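Local coordinates for protein NADH:ubiquinone oxidoreductase, Na translocating, F subunit (PDB 2R6H) that binds flavin-adenine dinucleotide and probably NAD, as the flavoprotein subunit of a sodium-translocating oxidoreductase, at residues M159-G164 / E257-G262. Sequence-based numbering, arbitrary orientation.
Sequences MLYIGG and EYYMCG
Tyr161 (chi1 -79°) and Tyr259 (chi1 -58°) both carry CG anti to the carbonyl carbon, which sets their rings side by side on one face of the parallel sheet in the Rossmann-like NAD-binding domain. The planes are tilted by only 21°, but the rings are offset, centroids 5.1 Å apart, so that little of one faces the other: Tyr161 CE2 lies 3.4 Å from Tyr259 CB, and Tyr161 OH sits over the rim of one face of the Tyr259 ring. Selenomethionine Met159 adds an oblique Met-aromatic contact, its SE 4.3 Å from Tyr259 CE2. Tyr161 OH bonds Gln174 of helix 168-181, and Tyr259 OH both Gln153 N and, from above the carboxylate plane, Glu257 OE1. Glu257 OE1 also forms a salt bridge with Arg186, and OE2 a hydrogen bond with Thr155 OG1.

On the other face, where helix 264-277 packs on Ile162, Tyr258 and Met260, Leu160 CD1 meets Tyr258 CE2 at 4.0 Å, while Ile162 and Met260 cross obliquely. Segments 159-164 and 257-262 are joined by five backbone hydrogen bonds, in the staggered pattern of parallel pairing. Leu160 N reaches Glu257 O nearly along the C=O axis (3.0 Å), whereas Tyr259 N approaches Leu160 O from above the carbonyl plane. Gly164 N donates to Cys261 O at 3.1 Å, in the carbonyl plane.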
loop_
_atom_site.group_PDB
_atom_site.type_symbol
_atom_site.label_atom_id
_atom_site.label_comp_id
_atom_site.label_asym_id
_atom_site.label_seq_id
_atom_site.Cartn_x
_atom_site.Cartn_y
_atom_site.Cartn_z
HETATM N N MSE A 159 14.419 -9.482 9.415
HETATM C CA MSE A 159 13.236 -8.687 9.166
HETATM C C MSE A 159 12.133 -9.550 8.566
HETATM O O MSE A 159 12.382 -10.392 7.698
HETATM C CB MSE A 159 13.552 -7.537 8.220
HETATM C CG MSE A 159 14.921 -6.907 8.422
HETATM SE SE MSE A 159 15.114 -5.148 7.552
HETATM C CE MSE A 159 16.907 -5.374 6.777
ATOM N N LEU A 160 10.914 -9.332 9.045
ATOM C CA LEU A 160 9.726 -9.937 8.459
ATOM C C LEU A 160 8.714 -8.849 8.131
ATOM O O LEU A 160 8.180 -8.205 9.034
ATOM C CB LEU A 160 9.106 -10.940 9.427
ATOM C CG LEU A 160 8.204 -12.026 8.835
ATOM C CD1 LEU A 160 8.099 -13.211 9.792
ATOM C CD2 LEU A 160 6.830 -11.465 8.507
ATOM N N TYR A 161 8.462 -8.638 6.839
ATOM C CA TYR A 161 7.500 -7.636 6.379
ATOM C C TYR A 161 6.123 -8.245 6.164
ATOM O O TYR A 161 5.991 -9.310 5.567
ATOM C CB TYR A 161 7.986 -6.990 5.082
ATOM C CG TYR A 161 9.041 -5.938 5.298
ATOM C CD1 TYR A 161 10.381 -6.278 5.410
ATOM C CD2 TYR A 161 8.693 -4.599 5.403
ATOM C CE1 TYR A 161 11.338 -5.311 5.619
ATOM C CE2 TYR A 161 9.644 -3.625 5.610
ATOM C CZ TYR A 161 10.964 -3.983 5.716
ATOM O OH TYR A 161 11.904 -2.999 5.922
ATOM N N ILE A 162 5.096 -7.571 6.659
ATOM C CA ILE A 162 3.729 -8.051 6.523
ATOM C C ILE A 162 2.893 -6.960 5.881
ATOM O O ILE A 162 2.557 -5.980 6.537
ATOM C CB ILE A 162 3.083 -8.330 7.900
ATOM C CG1 ILE A 162 3.940 -9.270 8.742
ATOM C CG2 ILE A 162 1.684 -8.892 7.723
ATOM C CD1 ILE A 162 3.328 -9.592 10.074
ATOM N N GLY A 163 2.534 -7.105 4.616
ATOM C CA GLY A 163 1.738 -6.072 3.990
ATOM C C GLY A 163 0.339 -6.512 3.629
ATOM O O GLY A 163 0.100 -7.698 3.406
ATOM N N GLY A 164 -0.580 -5.550 3.562
ATOM C CA GLY A 164 -1.920 -5.779 3.041
ATOM C C GLY A 164 -2.453 -4.530 2.349
ATOM O O GLY A 164 -2.182 -3.422 2.805
ATOM N N GLU A 257 12.463 -8.379 13.763
ATOM C CA GLU A 257 11.789 -7.101 13.671
ATOM C C GLU A 257 10.672 -7.286 12.671
ATOM O O GLU A 257 10.873 -7.851 11.600
ATOM C CB GLU A 257 12.752 -5.987 13.245
ATOM C CG GLU A 257 13.522 -5.366 14.416
ATOM C CD GLU A 257 14.921 -4.883 14.047
ATOM O OE1 GLU A 257 15.194 -4.709 12.828
ATOM O OE2 GLU A 257 15.737 -4.684 14.990
ATOM N N TYR A 258 9.485 -6.837 13.053
ATOM C CA TYR A 258 8.289 -6.966 12.236
ATOM C C TYR A 258 7.897 -5.613 11.659
ATOM O O TYR A 258 7.508 -4.700 12.392
ATOM C CB TYR A 258 7.149 -7.520 13.089
ATOM C CG TYR A 258 7.414 -8.923 13.544
ATOM C CD1 TYR A 258 8.116 -9.176 14.704
ATOM C CD2 TYR A 258 6.989 -10.002 12.795
ATOM C CE1 TYR A 258 8.381 -10.462 15.107
ATOM C CE2 TYR A 258 7.242 -11.290 13.195
ATOM C CZ TYR A 258 7.940 -11.511 14.348
ATOM O OH TYR A 258 8.192 -12.798 14.738
ATOM N N TYR A 259 8.005 -5.459 10.349
ATOM C CA TYR A 259 7.512 -4.239 9.740
ATOM C C TYR A 259 6.219 -4.545 9.019
ATOM O O TYR A 259 6.212 -5.282 8.048
ATOM C CB TYR A 259 8.560 -3.639 8.798
ATOM C CG TYR A 259 9.872 -3.330 9.489
ATOM C CD1 TYR A 259 10.139 -2.063 9.994
ATOM C CD2 TYR A 259 10.832 -4.313 9.658
ATOM C CE1 TYR A 259 11.334 -1.792 10.640
ATOM C CE2 TYR A 259 12.027 -4.046 10.297
ATOM C CZ TYR A 259 12.274 -2.791 10.785
ATOM O OH TYR A 259 13.466 -2.554 11.416
HETATM N N MSE A 260 5.111 -4.013 9.506
HETATM C CA MSE A 260 3.860 -4.237 8.809
HETATM C C MSE A 260 3.141 -2.946 8.477
HETATM O O MSE A 260 3.274 -1.954 9.177
HETATM C CB MSE A 260 2.943 -5.165 9.599
HETATM C CG MSE A 260 1.924 -4.470 10.464
HETATM SE SE MSE A 260 0.788 -5.778 11.376
HETATM C CE MSE A 260 0.463 -6.965 9.877
ATOM N N CYS A 261 2.401 -2.970 7.378
ATOM C CA CYS A 261 1.461 -1.917 7.067
ATOM C C CYS A 261 0.276 -2.508 6.332
ATOM O O CYS A 261 0.436 -3.220 5.347
ATOM C CB CYS A 261 2.100 -0.828 6.222
ATOM S SG CYS A 261 1.035 0.622 6.093
ATOM N N GLY A 262 -0.915 -2.207 6.826
ATOM C CA GLY A 262 -2.137 -2.713 6.238
ATOM C C GLY A 262 -3.302 -2.317 7.116
ATOM O O GLY A 262 -3.121 -1.589 8.099
#